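PDB 4PMQ: Tat-secreted protein Rv2525c from Mycobacterium tuberculosis, which may act as a peptidoglycan hydrolase with glycosidase activity and, in vitro, cleaves p-nitrophenyl esters, preferring the butyrate. Local coordinates for residues 60-64 and 202-206; 126-130 and 153-157. One frame throughout, in Å; residues are numbered along the deposited sequence.

In the fold
A TIM-barrel-like fold in which strands and helices alternate over most of the chain illustrates how non-local contacts can work at two scales. Running from the N terminus, the chain first meets interaction 1 at strand 61-66, but this contact closes only when the C-terminal tail, 202-206, returns, 138 residues on from residue 64, beyond strand 190-197. Interaction 2 falls wholly within that long span: helix 115-133 passes into strand 138-142 and helix 144-153, and the turn after the latter comes back to 126-130 across just 23 residues. The long closure thus ties the chain end to an early strand, the short one helix 115-133 to the turn that ends helix 144-153. The centres of interactions 1 and 2 lie about 20 Å apart, without touching.

Interaction 1: residues 60-64 and 202-206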
loop_
_atom_site.group_PDB
_atom_site.type_symbol
_atom_site.label_atom_id
_atom_site.label_comp_id
_atom_site.label_asym_id
_atom_site.label_seq_id
_atom_site.Cartn_x
_atom_site.Cartn_y
_atom_site.Cartn_z
ATOM N N LEU A 60 17.132 -4.405 -3.327
ATOM C CA LEU A 60 16.015 -4.064 -2.437
ATOM C C LEU A 60 14.684 -4.604 -2.968
ATOM O O LEU A 60 14.505 -4.724 -4.192
ATOM C CB LEU A 60 15.916 -2.546 -2.198
ATOM C CG LEU A 60 17.082 -1.906 -1.458
ATOM C CD1 LEU A 60 16.938 -0.389 -1.450
ATOM C CD2 LEU A 60 17.157 -2.404 0.009
ATOM N N LYS A 61 13.747 -4.918 -2.038
ATOM C CA LYS A 61 12.413 -5.397 -2.373
ATOM C C LYS A 61 11.515 -4.239 -2.731
ATOM O O LYS A 61 11.648 -3.148 -2.159
ATOM C CB LYS A 61 11.772 -6.178 -1.196
ATOM C CG LYS A 61 12.528 -7.434 -0.801
ATOM C CD LYS A 61 12.497 -8.454 -1.920
ATOM C CE LYS A 61 13.267 -9.706 -1.611
ATOM N NZ LYS A 61 13.199 -10.644 -2.756
ATOM N N ILE A 62 10.565 -4.464 -3.641
ATOM C CA ILE A 62 9.591 -3.420 -3.967
ATOM C C ILE A 62 8.215 -3.994 -3.768
ATOM O O ILE A 62 7.970 -5.142 -4.161
ATOM C CB ILE A 62 9.748 -2.881 -5.428
ATOM C CG1 ILE A 62 11.212 -2.468 -5.718
ATOM C CG2 ILE A 62 8.758 -1.703 -5.715
ATOM C CD1 ILE A 62 11.566 -2.229 -7.209
ATOM N N VAL A 63 7.306 -3.175 -3.237
ATOM C CA VAL A 63 5.904 -3.535 -3.047
ATOM C C VAL A 63 5.074 -2.352 -3.522
ATOM O O VAL A 63 5.434 -1.217 -3.217
ATOM C CB VAL A 63 5.582 -3.894 -1.570
ATOM C CG1 VAL A 63 4.091 -4.178 -1.398
ATOM C CG2 VAL A 63 6.401 -5.109 -1.116
ATOM N N SER A 64 3.933 -2.607 -4.166
ATOM C CA SER A 64 3.097 -1.506 -4.658
ATOM C C SER A 64 1.885 -1.231 -3.766
ATOM O O SER A 64 1.221 -2.165 -3.316
ATOM C CB SER A 64 2.578 -1.810 -6.059
ATOM O OG SER A 64 3.616 -1.862 -7.020
ATOM N N PHE A 202 4.950 -11.614 0.568
ATOM C CA PHE A 202 4.251 -10.423 1.068
ATOM C C PHE A 202 3.880 -9.439 -0.034
ATOM O O PHE A 202 3.467 -8.334 0.286
ATOM C CB PHE A 202 5.111 -9.719 2.140
ATOM C CG PHE A 202 6.520 -9.380 1.700
ATOM C CD1 PHE A 202 6.803 -8.164 1.077
ATOM C CD2 PHE A 202 7.572 -10.265 1.931
ATOM C CE1 PHE A 202 8.120 -7.843 0.691
ATOM C CE2 PHE A 202 8.884 -9.930 1.572
ATOM C CZ PHE A 202 9.149 -8.730 0.943
ATOM N N GLY A 203 4.054 -9.828 -1.305
ATOM C CA GLY A 203 3.669 -8.957 -2.405
ATOM C C GLY A 203 4.835 -8.312 -3.124
ATOM O O GLY A 203 4.634 -7.423 -3.958
ATOM N N GLN A 204 6.066 -8.768 -2.815
ATOM C CA GLN A 204 7.274 -8.269 -3.453
ATOM C C GLN A 204 7.219 -8.467 -4.953
ATOM O O GLN A 204 6.711 -9.483 -5.436
ATOM C CB GLN A 204 8.534 -8.958 -2.897
ATOM C CG GLN A 204 8.619 -10.502 -3.101
ATOM C CD GLN A 204 8.112 -11.233 -1.876
ATOM O OE1 GLN A 204 7.013 -10.955 -1.379
ATOM N NE2 GLN A 204 8.870 -12.223 -1.390
ATOM N N TRP A 205 7.719 -7.488 -5.701
ATOM C CA TRP A 205 7.774 -7.656 -7.150
ATOM C C TRP A 205 8.637 -8.868 -7.529
ATOM O O TRP A 205 8.272 -9.606 -8.450
ATOM C CB TRP A 205 8.376 -6.393 -7.799
ATOM C CG TRP A 205 7.487 -5.191 -7.794
ATOM C CD1 TRP A 205 6.381 -4.965 -7.015
ATOM C CD2 TRP A 205 7.689 -3.989 -8.563
ATOM N NE1 TRP A 205 5.859 -3.714 -7.285
ATOM C CE2 TRP A 205 6.644 -3.097 -8.230
ATOM C CE3 TRP A 205 8.641 -3.597 -9.523
ATOM C CZ2 TRP A 205 6.537 -1.823 -8.807
ATOM C CZ3 TRP A 205 8.511 -2.358 -10.130
ATOM C CH2 TRP A 205 7.495 -1.469 -9.744
ATOM N N ALA A 206 9.789 -9.025 -6.854
ATOM C CA ALA A 206 10.752 -10.119 -7.079
ATOM C C ALA A 206 11.378 -10.570 -5.759
ATOM O O ALA A 206 11.498 -9.739 -4.828
ATOM C CB ALA A 206 11.843 -9.680 -8.045
ATOM O OXT ALA A 206 11.743 -11.766 -5.664
HETATM O O HOH W 1 11.311 -12.932 -2.839
HETATM O O HOH W 2 11.017 -7.025 -5.177
HETATM O O HOH W 3 3.595 -5.272 -5.135
#
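A chain end can be fixed to an earlier strand without adding a strand of its own, and the C terminus here does so while running, end to end, at about 112° to residues 61-64 of strand 61-66. Lys-61 reaches the terminal carboxylate: NZ of Lys-61 donates to O of Ala-206 at 2.8 Å and forms a salt bridge with its OXT, 3.4 Å away, while water 1 joins this ammonium group to Ala-206 OXT and Gln-204 NE2. At Ile-62 the backbones meet directly, Trp-205 N hydrogen-bonding to Ile-62 O at 2.8 Å, and CG2 of Ile-62 makes a CH-pi contact 3.8 Å from the centroid of the five-membered ring of Trp-205. Water 2 bridges Ile-62 N and Ala-206 N. Val-63 instead sets CG2 against the edge of Phe-202, 3.7 Å from CE1. Ser-64 OG accepts from Trp-205 NE1 at 2.9 Å and also hydrogen-bonds ND1 of His-94, whose ring meets the indole; water 3 links Ser-64 N to Gly-203 O. Strand 61-66 lies between parallel strands 27-31 and 105-108 of the TIM-barrel-like domain; Trp-205 and Ile-62 both pack on helix 49-57, and Phe-202 O hydrogen-bonds Tyr-106 OH of strand 105-108.

Interaction 2: residues 126-130 and 153-157; sequences LRSWE and DGLGS
Leu-155, Glu-130 and Leu-126 carry most of a contact in which a helix side receives the turn ending the next helix. Segment 126-130 is regular alpha-helix; opposite it, Gly-154 (phi 69°) closes helix 144-153 with a Schellman motif. Leu-155 (phi/psi -101/124°) is then extended, whereas Gly-156 (85/161°) takes angles calling for glycine, since a CB would jam against the carbonyl O of Leu-155. CA atoms of Leu-126 and Leu-155 are 7.0 Å apart, those of Glu-130 and Gly-156 7.3 Å. Leu-155, with chi1 near -110°, sets CD1 3.8 Å from Leu-126 CB and CD2 3.7 Å from both Arg-127 CG and Glu-130 CD. Glu-130 (chi1 m, chi2 t) accepts an almost linear hydrogen bond at OE2 from Gly-156 N, 2.8 Å, and OE2 also hydrogen-bonds His-135 ND1; water 4 links Glu-130 OE1 to Gly-154 O. The contact packs the linker of beta-alpha-beta unit 138-142/144-153/158-161 against the preceding helix 115-133, whose Leu-126 (mt) rests on strands 138-142 and 105-108.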
loop_
_atom_site.group_PDB
_atom_site.type_symbol
_atom_site.label_atom_id
_atom_site.label_comp_id
_atom_site.label_asym_id
_atom_site.label_seq_id
_atom_site.Cartn_x
_atom_site.Cartn_y
_atom_site.Cartn_z
ATOM N N LEU A 126 -13.439 -2.703 -2.954
ATOM C CA LEU A 126 -12.446 -3.784 -3.025
ATOM C C LEU A 126 -12.838 -4.867 -4.063
ATOM O O LEU A 126 -11.950 -5.429 -4.721
ATOM C CB LEU A 126 -12.195 -4.398 -1.640
ATOM C CG LEU A 126 -11.470 -3.495 -0.621
ATOM C CD1 LEU A 126 -11.289 -4.210 0.711
ATOM C CD2 LEU A 126 -10.100 -2.993 -1.144
ATOM N N ARG A 127 -14.159 -5.132 -4.236
ATOM C CA ARG A 127 -14.599 -6.091 -5.260
ATOM C C ARG A 127 -14.233 -5.514 -6.663
ATOM O O ARG A 127 -13.837 -6.287 -7.544
ATOM C CB ARG A 127 -16.084 -6.413 -5.147
ATOM C CG ARG A 127 -16.418 -7.288 -3.941
ATOM C CD ARG A 127 -17.897 -7.623 -3.907
ATOM N NE ARG A 127 -18.219 -8.608 -2.870
ATOM C CZ ARG A 127 -19.427 -8.791 -2.357
ATOM N NH1 ARG A 127 -20.447 -8.040 -2.756
ATOM N NH2 ARG A 127 -19.619 -9.697 -1.405
ATOM N N SER A 128 -14.339 -4.162 -6.857
ATOM C CA SER A 128 -13.920 -3.552 -8.139
ATOM C C SER A 128 -12.438 -3.750 -8.373
ATOM O O SER A 128 -12.037 -4.065 -9.503
ATOM C CB SER A 128 -14.253 -2.069 -8.177
ATOM O OG SER A 128 -15.629 -1.915 -8.450
ATOM N N TRP A 129 -11.597 -3.595 -7.309
ATOM C CA TRP A 129 -10.177 -3.877 -7.455
ATOM C C TRP A 129 -9.993 -5.327 -7.926
ATOM O O TRP A 129 -9.227 -5.562 -8.863
ATOM C CB TRP A 129 -9.427 -3.621 -6.145
ATOM C CG TRP A 129 -8.960 -2.205 -6.029
ATOM C CD1 TRP A 129 -9.664 -1.136 -5.557
ATOM C CD2 TRP A 129 -7.675 -1.700 -6.428
ATOM N NE1 TRP A 129 -8.883 0.004 -5.601
ATOM C CE2 TRP A 129 -7.673 -0.305 -6.165
ATOM C CE3 TRP A 129 -6.534 -2.284 -6.999
ATOM C CZ2 TRP A 129 -6.544 0.497 -6.390
ATOM C CZ3 TRP A 129 -5.416 -1.487 -7.231
ATOM C CH2 TRP A 129 -5.422 -0.119 -6.913
ATOM N N GLU A 130 -10.729 -6.291 -7.303
ATOM C CA GLU A 130 -10.624 -7.704 -7.719
ATOM C C GLU A 130 -11.074 -7.910 -9.174
ATOM O O GLU A 130 -10.530 -8.770 -9.874
ATOM C CB GLU A 130 -11.475 -8.574 -6.819
ATOM C CG GLU A 130 -10.943 -8.567 -5.377
ATOM C CD GLU A 130 -11.564 -9.700 -4.576
ATOM O OE1 GLU A 130 -12.688 -10.117 -4.925
ATOM O OE2 GLU A 130 -10.923 -10.187 -3.617
ATOM N N ASP A 153 -14.870 -12.221 4.600
ATOM C CA ASP A 153 -15.645 -12.133 3.350
ATOM C C ASP A 153 -14.919 -12.700 2.125
ATOM O O ASP A 153 -15.486 -12.687 1.025
ATOM C CB ASP A 153 -16.041 -10.699 3.057
ATOM C CG ASP A 153 -17.149 -10.209 3.981
ATOM O OD1 ASP A 153 -17.909 -11.064 4.507
ATOM O OD2 ASP A 153 -17.313 -8.973 4.105
ATOM N N GLY A 154 -13.667 -13.114 2.299
ATOM C CA GLY A 154 -12.881 -13.616 1.180
ATOM C C GLY A 154 -12.534 -12.512 0.197
ATOM O O GLY A 154 -12.413 -12.771 -1.004
ATOM N N LEU A 155 -12.366 -11.257 0.705
ATOM C CA LEU A 155 -12.005 -10.097 -0.094
ATOM C C LEU A 155 -10.531 -9.811 0.064
ATOM O O LEU A 155 -10.059 -9.632 1.205
ATOM C CB LEU A 155 -12.788 -8.877 0.398
ATOM C CG LEU A 155 -13.863 -8.296 -0.433
ATOM C CD1 LEU A 155 -14.318 -6.985 0.217
ATOM C CD2 LEU A 155 -13.390 -8.035 -1.873
ATOM N N GLY A 156 -9.807 -9.773 -1.045
ATOM C CA GLY A 156 -8.386 -9.501 -1.014
ATOM C C GLY A 156 -7.557 -10.746 -0.747
ATOM O O GLY A 156 -8.061 -11.752 -0.212
ATOM N N SER A 157 -6.267 -10.660 -1.079
ATOM C CA SER A 157 -5.338 -11.779 -0.881
ATOM C C SER A 157 -4.154 -11.383 -0.010
ATOM O O SER A 157 -3.486 -12.255 0.542
ATOM C CB SER A 157 -4.837 -12.303 -2.230
ATOM O OG SER A 157 -5.901 -12.963 -2.903
HETATM O O HOH W 4 -13.808 -11.968 -3.342
#